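Local atomic coordinates of alpha-fucosidase (Bifidobacterium bifidum, PDB entry 2EAB), a protein that probably hydrolyses 1,2-linked alpha-L-fucosides, this chain being the calcium-binding catalytic portion, of glycoside hydrolase family 95, of a longer protein. Residues Lys368-Glu372 / Tyr742-Glu746; Val776-Leu780 / Ala804-Trp809; Ala130-Asn135 / Gly406-His410. All coordinates share one frame; numbering follows the deposited sequence.

Contact 1 of 3, residues Lys368-Glu372 / Tyr742-Glu746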
loop_
_atom_site.group_PDB
_atom_site.type_symbol
_atom_site.label_atom_id
_atom_site.label_comp_id
_atom_site.label_asym_id
_atom_site.label_seq_id
_atom_site.Cartn_x
_atom_site.Cartn_y
_atom_site.Cartn_z
ATOM N N LYS A 368 -8.749 -16.932 -18.187
ATOM C CA LYS A 368 -8.053 -16.962 -16.897
ATOM C C LYS A 368 -6.866 -16.003 -16.908
ATOM O O LYS A 368 -6.672 -15.234 -15.967
ATOM C CB LYS A 368 -7.585 -18.373 -16.530
ATOM C CG LYS A 368 -8.707 -19.325 -16.127
ATOM C CD LYS A 368 -8.162 -20.613 -15.529
ATOM C CE LYS A 368 -7.630 -20.401 -14.112
ATOM N NZ LYS A 368 -6.937 -21.607 -13.594
ATOM N N ARG A 369 -6.080 -16.035 -17.979
ATOM C CA ARG A 369 -4.952 -15.120 -18.104
ATOM C C ARG A 369 -5.413 -13.667 -18.200
ATOM O O ARG A 369 -4.740 -12.772 -17.688
ATOM C CB ARG A 369 -4.057 -15.500 -19.288
ATOM C CG ARG A 369 -3.491 -16.928 -19.242
ATOM C CD ARG A 369 -2.708 -17.253 -17.960
ATOM N NE ARG A 369 -2.465 -18.695 -17.862
ATOM C CZ ARG A 369 -3.072 -19.525 -17.013
ATOM N NH1 ARG A 369 -3.960 -19.085 -16.130
ATOM N NH2 ARG A 369 -2.773 -20.815 -17.034
ATOM N N GLU A 370 -6.561 -13.431 -18.833
ATOM C CA GLU A 370 -7.128 -12.080 -18.864
ATOM C C GLU A 370 -7.435 -11.556 -17.462
ATOM O O GLU A 370 -7.023 -10.448 -17.118
ATOM C CB GLU A 370 -8.370 -11.986 -19.757
ATOM C CG GLU A 370 -8.968 -10.573 -19.774
ATOM C CD GLU A 370 -10.143 -10.400 -20.720
ATOM O OE1 GLU A 370 -10.482 -11.352 -21.457
ATOM O OE2 GLU A 370 -10.733 -9.299 -20.720
ATOM N N LEU A 371 -8.144 -12.342 -16.657
ATOM C CA LEU A 371 -8.486 -11.885 -15.307
ATOM C C LEU A 371 -7.241 -11.706 -14.437
ATOM O O LEU A 371 -7.112 -10.708 -13.724
ATOM C CB LEU A 371 -9.500 -12.812 -14.626
ATOM C CG LEU A 371 -10.089 -12.253 -13.322
ATOM C CD1 LEU A 371 -10.836 -10.943 -13.552
ATOM C CD2 LEU A 371 -10.991 -13.259 -12.633
ATOM N N GLU A 372 -6.314 -12.655 -14.516
ATOM C CA GLU A 372 -5.086 -12.589 -13.727
ATOM C C GLU A 372 -4.245 -11.362 -14.083
ATOM O O GLU A 372 -3.778 -10.639 -13.194
ATOM C CB GLU A 372 -4.291 -13.890 -13.878
ATOM C CG GLU A 372 -5.002 -15.080 -13.236
ATOM C CD GLU A 372 -4.621 -16.432 -13.817
ATOM O OE1 GLU A 372 -3.626 -16.528 -14.574
ATOM O OE2 GLU A 372 -5.333 -17.412 -13.501
ATOM N N TYR A 742 0.612 -19.513 -7.211
ATOM C CA TYR A 742 -0.420 -19.327 -8.219
ATOM C C TYR A 742 -1.800 -19.769 -7.723
ATOM O O TYR A 742 -2.804 -19.107 -7.983
ATOM C CB TYR A 742 -0.073 -20.054 -9.525
ATOM C CG TYR A 742 -1.222 -20.009 -10.488
ATOM C CD1 TYR A 742 -1.554 -18.825 -11.140
ATOM C CD2 TYR A 742 -2.022 -21.128 -10.695
ATOM C CE1 TYR A 742 -2.638 -18.760 -11.999
ATOM C CE2 TYR A 742 -3.108 -21.077 -11.556
ATOM C CZ TYR A 742 -3.414 -19.889 -12.200
ATOM O OH TYR A 742 -4.493 -19.826 -13.044
ATOM N N GLN A 743 -1.840 -20.892 -7.015
ATOM C CA GLN A 743 -3.100 -21.383 -6.464
ATOM C C GLN A 743 -3.724 -20.364 -5.503
ATOM O O GLN A 743 -4.950 -20.240 -5.434
ATOM C CB GLN A 743 -2.901 -22.723 -5.771
ATOM C CG GLN A 743 -2.775 -23.911 -6.697
ATOM C CD GLN A 743 -2.658 -25.198 -5.913
ATOM O OE1 GLN A 743 -3.575 -26.017 -5.899
ATOM N NE2 GLN A 743 -1.542 -25.367 -5.226
ATOM N N LEU A 744 -2.879 -19.630 -4.778
ATOM C CA LEU A 744 -3.360 -18.567 -3.898
ATOM C C LEU A 744 -3.874 -17.360 -4.682
ATOM O O LEU A 744 -4.863 -16.746 -4.283
ATOM C CB LEU A 744 -2.293 -18.165 -2.874
ATOM C CG LEU A 744 -2.012 -19.232 -1.811
ATOM C CD1 LEU A 744 -0.686 -18.951 -1.144
ATOM C CD2 LEU A 744 -3.132 -19.336 -0.768
ATOM N N VAL A 745 -3.220 -17.026 -5.795
ATOM C CA VAL A 745 -3.735 -15.998 -6.699
ATOM C C VAL A 745 -5.126 -16.394 -7.208
ATOM O O VAL A 745 -6.053 -15.584 -7.194
ATOM C CB VAL A 745 -2.775 -15.729 -7.885
ATOM C CG1 VAL A 745 -3.426 -14.813 -8.917
ATOM C CG2 VAL A 745 -1.467 -15.116 -7.394
ATOM N N GLU A 746 -5.272 -17.652 -7.623
ATOM C CA GLU A 746 -6.561 -18.179 -8.073
ATOM C C GLU A 746 -7.622 -18.002 -7.000
ATOM O O GLU A 746 -8.743 -17.577 -7.287
ATOM C CB GLU A 746 -6.454 -19.666 -8.376
ATOM C CG GLU A 746 -5.849 -20.043 -9.695
ATOM C CD GLU A 746 -5.947 -21.541 -9.928
ATOM O OE1 GLU A 746 -5.543 -22.313 -9.032
ATOM O OE2 GLU A 746 -6.439 -21.948 -11.002
#

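Contact 2 of 3, residues Val776-Leu780 / Ala804-Trp809. With EDO (1,2-ethanediol), chain G.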
loop_
_atom_site.group_PDB
_atom_site.type_symbol
_atom_site.label_atom_id
_atom_site.label_comp_id
_atom_site.label_asym_id
_atom_site.label_seq_id
_atom_site.Cartn_x
_atom_site.Cartn_y
_atom_site.Cartn_z
ATOM N N VAL A 776 2.630 -11.209 -7.863
ATOM C CA VAL A 776 2.971 -11.562 -9.238
ATOM C C VAL A 776 4.406 -11.127 -9.558
ATOM O O VAL A 776 5.180 -11.902 -10.130
ATOM C CB VAL A 776 1.963 -10.979 -10.246
ATOM C CG1 VAL A 776 2.417 -11.232 -11.675
ATOM C CG2 VAL A 776 0.580 -11.586 -10.019
ATOM N N ASP A 777 4.770 -9.906 -9.173
ATOM C CA ASP A 777 6.149 -9.455 -9.355
ATOM C C ASP A 777 7.133 -10.434 -8.728
ATOM O O ASP A 777 8.109 -10.811 -9.371
ATOM C CB ASP A 777 6.372 -8.060 -8.765
ATOM C CG ASP A 777 5.822 -6.947 -9.641
ATOM O OD1 ASP A 777 5.252 -7.242 -10.708
ATOM O OD2 ASP A 777 5.962 -5.760 -9.258
ATOM N N GLU A 778 6.859 -10.863 -7.493
ATOM C CA GLU A 778 7.771 -11.751 -6.775
ATOM C C GLU A 778 7.854 -13.141 -7.402
ATOM O O GLU A 778 8.871 -13.812 -7.263
ATOM C CB GLU A 778 7.411 -11.847 -5.286
ATOM C CG GLU A 778 7.486 -10.523 -4.516
ATOM C CD GLU A 778 8.896 -9.959 -4.358
ATOM O OE1 GLU A 778 9.808 -10.686 -3.905
ATOM O OE2 GLU A 778 9.080 -8.758 -4.660
ATOM N N MET A 779 6.808 -13.573 -8.102
ATOM C CA MET A 779 6.887 -14.833 -8.846
ATOM C C MET A 779 7.862 -14.747 -10.013
ATOM O O MET A 779 8.566 -15.713 -10.320
ATOM C CB MET A 779 5.513 -15.265 -9.347
ATOM C CG MET A 779 4.654 -15.898 -8.267
ATOM S SD MET A 779 3.232 -16.775 -8.921
ATOM C CE MET A 779 2.166 -15.359 -9.018
ATOM N N LEU A 780 7.897 -13.581 -10.651
ATOM C CA LEU A 780 8.670 -13.398 -11.876
ATOM C C LEU A 780 10.065 -12.835 -11.640
ATOM O O LEU A 780 10.957 -13.017 -12.478
ATOM C CB LEU A 780 7.905 -12.516 -12.863
ATOM C CG LEU A 780 6.482 -12.979 -13.190
ATOM C CD1 LEU A 780 5.827 -11.991 -14.135
ATOM C CD2 LEU A 780 6.463 -14.387 -13.783
ATOM N N ALA A 804 9.743 -18.124 -8.909
ATOM C CA ALA A 804 8.567 -18.898 -8.508
ATOM C C ALA A 804 7.538 -18.882 -9.631
ATOM O O ALA A 804 6.398 -18.435 -9.467
ATOM C CB ALA A 804 7.985 -18.374 -7.193
ATOM N N LEU A 805 7.967 -19.390 -10.783
ATOM C CA LEU A 805 7.139 -19.411 -11.975
ATOM C C LEU A 805 6.152 -20.573 -11.899
ATOM O O LEU A 805 6.562 -21.727 -11.760
ATOM C CB LEU A 805 8.015 -19.546 -13.218
ATOM C CG LEU A 805 7.295 -19.652 -14.563
ATOM C CD1 LEU A 805 6.644 -18.331 -14.939
ATOM C CD2 LEU A 805 8.268 -20.102 -15.635
ATOM N N PRO A 806 4.844 -20.274 -11.975
ATOM C CA PRO A 806 3.858 -21.351 -11.930
ATOM C C PRO A 806 3.891 -22.206 -13.187
ATOM O O PRO A 806 4.085 -21.684 -14.287
ATOM C CB PRO A 806 2.518 -20.603 -11.871
ATOM C CG PRO A 806 2.852 -19.197 -11.510
ATOM C CD PRO A 806 4.202 -18.952 -12.081
ATOM N N ASP A 807 3.680 -23.509 -13.024
ATOM C CA ASP A 807 3.548 -24.406 -14.172
ATOM C C ASP A 807 2.367 -23.997 -15.061
ATOM O O ASP A 807 2.365 -24.279 -16.262
ATOM C CB ASP A 807 3.395 -25.863 -13.721
ATOM C CG ASP A 807 4.636 -26.405 -13.023
ATOM O OD1 ASP A 807 5.725 -25.802 -13.134
ATOM O OD2 ASP A 807 4.521 -27.454 -12.354
ATOM N N ALA A 808 1.381 -23.318 -14.471
ATOM C CA ALA A 808 0.216 -22.810 -15.199
ATOM C C ALA A 808 0.586 -21.780 -16.272
ATOM O O ALA A 808 -0.162 -21.583 -17.234
ATOM C CB ALA A 808 -0.798 -22.218 -14.226
ATOM N N TRP A 809 1.729 -21.117 -16.097
ATOM C CA TRP A 809 2.208 -20.132 -17.060
ATOM C C TRP A 809 3.436 -20.689 -17.782
ATOM O O TRP A 809 4.569 -20.292 -17.507
ATOM C CB TRP A 809 2.546 -18.802 -16.371
ATOM C CG TRP A 809 1.428 -18.168 -15.574
ATOM C CD1 TRP A 809 0.086 -18.442 -15.646
ATOM C CD2 TRP A 809 1.567 -17.112 -14.621
ATOM N NE1 TRP A 809 -0.613 -17.635 -14.773
ATOM C CE2 TRP A 809 0.274 -16.808 -14.134
ATOM C CE3 TRP A 809 2.662 -16.390 -14.130
ATOM C CZ2 TRP A 809 0.050 -15.817 -13.172
ATOM C CZ3 TRP A 809 2.440 -15.408 -13.174
ATOM C CH2 TRP A 809 1.142 -15.130 -12.707
HETATM C C1 EDO G . 9.203 -7.325 -1.334
HETATM O O1 EDO G . 10.223 -7.980 -2.240
HETATM C C2 EDO G . 8.650 -6.080 -2.132
HETATM O O2 EDO G . 9.784 -5.232 -2.443
#

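Contact 3 of 3, residues Ala130-Asn135 / Gly406-His410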
loop_
_atom_site.group_PDB
_atom_site.type_symbol
_atom_site.label_atom_id
_atom_site.label_comp_id
_atom_site.label_asym_id
_atom_site.label_seq_id
_atom_site.Cartn_x
_atom_site.Cartn_y
_atom_site.Cartn_z
ATOM N N ALA A 130 -12.719 9.012 20.238
ATOM C CA ALA A 130 -12.952 8.720 18.823
ATOM C C ALA A 130 -13.107 9.972 17.956
ATOM O O ALA A 130 -12.852 9.917 16.752
ATOM C CB ALA A 130 -14.151 7.802 18.657
ATOM N N ALA A 131 -13.536 11.081 18.563
ATOM C CA ALA A 131 -13.634 12.363 17.863
ATOM C C ALA A 131 -12.259 12.965 17.594
ATOM O O ALA A 131 -12.072 13.666 16.602
ATOM C CB ALA A 131 -14.492 13.337 18.652
ATOM N N GLU A 132 -11.313 12.715 18.496
ATOM C CA GLU A 132 -9.923 13.136 18.284
ATOM C C GLU A 132 -9.236 12.268 17.242
ATOM O O GLU A 132 -8.450 12.760 16.431
ATOM C CB GLU A 132 -9.122 13.058 19.577
ATOM C CG GLU A 132 -9.398 14.151 20.590
ATOM C CD GLU A 132 -8.418 14.112 21.743
ATOM O OE1 GLU A 132 -7.765 13.066 21.947
ATOM O OE2 GLU A 132 -8.292 15.138 22.443
ATOM N N GLN A 133 -9.506 10.970 17.279
ATOM C CA GLN A 133 -8.909 10.073 16.307
ATOM C C GLN A 133 -9.391 10.444 14.910
ATOM O O GLN A 133 -8.589 10.618 13.993
ATOM C CB GLN A 133 -9.269 8.629 16.620
ATOM C CG GLN A 133 -8.567 7.648 15.695
ATOM C CD GLN A 133 -8.674 6.206 16.145
ATOM O OE1 GLN A 133 -9.209 5.898 17.219
ATOM N NE2 GLN A 133 -8.144 5.307 15.323
ATOM N N GLY A 134 -10.705 10.573 14.759
ATOM C CA GLY A 134 -11.294 10.889 13.472
ATOM C C GLY A 134 -11.154 9.755 12.481
ATOM O O GLY A 134 -10.879 8.615 12.851
ATOM N N ASN A 135 -11.392 10.080 11.217
ATOM C CA ASN A 135 -11.367 9.120 10.125
ATOM C C ASN A 135 -11.430 9.845 8.792
ATOM O O ASN A 135 -11.628 11.061 8.748
ATOM C CB ASN A 135 -12.471 8.049 10.267
ATOM C CG ASN A 135 -13.901 8.603 10.172
ATOM O OD1 ASN A 135 -14.159 9.811 10.215
ATOM N ND2 ASN A 135 -14.845 7.685 10.048
ATOM N N GLY A 406 -18.634 9.611 8.460
ATOM C CA GLY A 406 -19.169 9.993 9.762
ATOM C C GLY A 406 -18.059 10.711 10.501
ATOM O O GLY A 406 -16.914 10.728 10.035
ATOM N N ASP A 407 -18.371 11.298 11.652
ATOM C CA ASP A 407 -17.392 12.139 12.346
ATOM C C ASP A 407 -16.286 11.364 13.050
ATOM O O ASP A 407 -15.131 11.791 13.047
ATOM C CB ASP A 407 -18.080 13.026 13.390
ATOM C CG ASP A 407 -18.688 14.283 12.806
ATOM O OD1 ASP A 407 -18.749 14.439 11.563
ATOM O OD2 ASP A 407 -19.141 15.116 13.624
ATOM N N ASN A 408 -16.636 10.248 13.679
ATOM C CA ASN A 408 -15.742 9.615 14.643
ATOM C C ASN A 408 -15.115 8.322 14.142
ATOM O O ASN A 408 -15.679 7.635 13.281
ATOM C CB ASN A 408 -16.488 9.339 15.953
ATOM C CG ASN A 408 -16.863 10.608 16.714
ATOM O OD1 ASN A 408 -16.484 11.714 16.349
ATOM N ND2 ASN A 408 -17.579 10.434 17.818
ATOM N N ALA A 409 -13.957 7.990 14.711
ATOM C CA ALA A 409 -13.303 6.717 14.452
ATOM C C ALA A 409 -14.209 5.549 14.814
ATOM O O ALA A 409 -15.088 5.669 15.684
ATOM C CB ALA A 409 -12.016 6.628 15.235
ATOM N N HIS A 410 -13.979 4.419 14.144
ATOM C CA HIS A 410 -14.718 3.182 14.393
ATOM C C HIS A 410 -16.230 3.449 14.313
ATOM O O HIS A 410 -17.017 2.918 15.108
ATOM C CB HIS A 410 -14.314 2.566 15.749
ATOM C CG HIS A 410 -12.830 2.548 16.009
ATOM N ND1 HIS A 410 -11.973 1.652 15.408
ATOM C CD2 HIS A 410 -12.059 3.310 16.823
ATOM C CE1 HIS A 410 -10.740 1.867 15.830
ATOM N NE2 HIS A 410 -10.765 2.867 16.691
HETATM O O HOH W 1 -15.514 5.187 10.983
HETATM O O HOH W 2 -17.636 7.638 11.200
#

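Contact 1 of 3, residues Lys368-Glu372 / Tyr742-Glu746
K368, R369 and E372 of helix 365-386 converge on the Y742 hydroxyl of helix 738-751, joining two helices of the helical barrel typical of the family 95 catalytic domain. The helices stay apart: the segment axes approach no closer than 12.1 Å and run at 83°, and only 193 Å² is buried, so the polar side chains do the bridging. The tight part is at the ring's outer end. Y742 OH accepts from K368 NZ at 3.1 Å, this nitrogen and E372 OE2 both lying at the ring edge, while R369 NH1 adds a weak bond to the same OH at 3.2 Å. A chi1 of 172° on Y742 holds CG opposite its backbone N and carries the ring toward helix 365-386. R369 NH1 also forms a salt bridge to E372 OE1 within its own helix, its hydrogen-bond geometry weak, and W809 NE1 bonds that same oxygen. Toward the looser side, where K368 and E746 are partly exposed, K368 NZ forms a salt bridge to E746 OE2 at 2.7 Å, nearly in line with the carboxylate C-O bond. E372 OE2, which Y358 OH also engages, accepts from Y742 OH at 2.6 Å on its syn side, 29° out of the carboxylate plane.

Contact 2 of 3, residues Val776-Leu780 / Ala804-Trp809
M779 lies against P806 and W809, its SD 3.6 Å from P806 CG and its CE 3.8 Å from W809 CH2. A bend at chi3 (-85°) turns the methyl toward the indole, and the sulfur sits 5.1 Å from the centroid of the six-membered W809 ring, 37° off its normal, an oblique Met-aromatic contact. P806 CG covers part of one indole face near the rim. L780 CD2 comes in at the ring edge, 4.2 Å from W809 CZ3, and touches L805 CD1 at 4.1 Å. V776 CG1 approaches W809 CH2 obliquely. The cluster seats the end of helix 767-780, from the catalytic domain, on the loop between strands 799-801 and 812-819, in the beta-rich family 95 C-terminal domain, where a type I beta turn from P806 to W809 presents the indole. Further out, A804 N donates to M779 O at 3.0 Å with an N-H...O angle of 154°. On the polar margin, E778 OE1 forms a salt bridge with R734 and OE2 accepts from O1 of a 1,2-ethanediol, probably from the crystallisation liquor, at 2.8 Å. Replacing E778 with an alanine removes this carboxylate, which would probably cost R734 NE this salt bridge and the diol one partner.

Contact 3 of 3, residues Ala130-Asn135 / Gly406-His410
A409 fits against the short helix 130-133, its backbone N donating to A130 O at 3.0 Å with a nearly straight N-H...O angle of 173°. The donor stands above the A130 carbonyl plane, 39° out of it, and G134 N reaches the same oxygen at 3.0 Å from the opposite face. One carbonyl is therefore shared between the helix's own bonding and the incoming loop. The A409 CB touches G134 O at 3.3 Å and, from a different side, CD of the extended Q133 side chain at 3.5 Å. Alongside, N408 OD1 rests 3.3 Å from A131 CA, and the A130 methyl meets the CB atoms of N408 and A409.

No direct hydrogen bond links the N135 amide to the loop: its OD1 lies 2.9 Å from G406 O, two acceptors that do not bond, and a water accepts from N135 ND2 at 3.0 Å and donates to N408 O at 2.9 Å. The N135 amide is placed there by a chi1 of 65°, which sets CG between the backbone N and carbonyl carbon.

A second shell fixes these groups. T81 OG1 is hydrogen-bonded to both N135 N and D407 O, Q133 NE2 is held by E486, and the D407 carboxylate by S216. G134, with positive phi, is the first residue to leave helical geometry and turns the chain toward N135. The arrangement is a short glycine-terminated helix of the N-terminal domain docked on a loop of the catalytic domain, an interdomain seam in the architecture of family 95, where a beta-rich N-terminal domain abuts a helical barrel.

How the contacts relate
Contacts 1 and 2 adjoin, with centres 10 Å apart, whereas contact 3 lies about 38 Å and 42 Å from their centres. Helices 738-751 and 767-780 follow each other in the chain, one serving each of the first two contacts. A probable hydrogen bond from W809 NE1 to E372 OE1 and a weak one from R369 NH2 to A808 O link the two, and Y742 packs on P806. The loop 804-809 thereby joins both helices and helix 365-386 to the C-terminal domain. Contact 3, on the opposite side of the chain's centre from contact 2, joins the N-terminal and catalytic domains. Along the chain its segments alternate with those of contact 1, while contact 2 follows both.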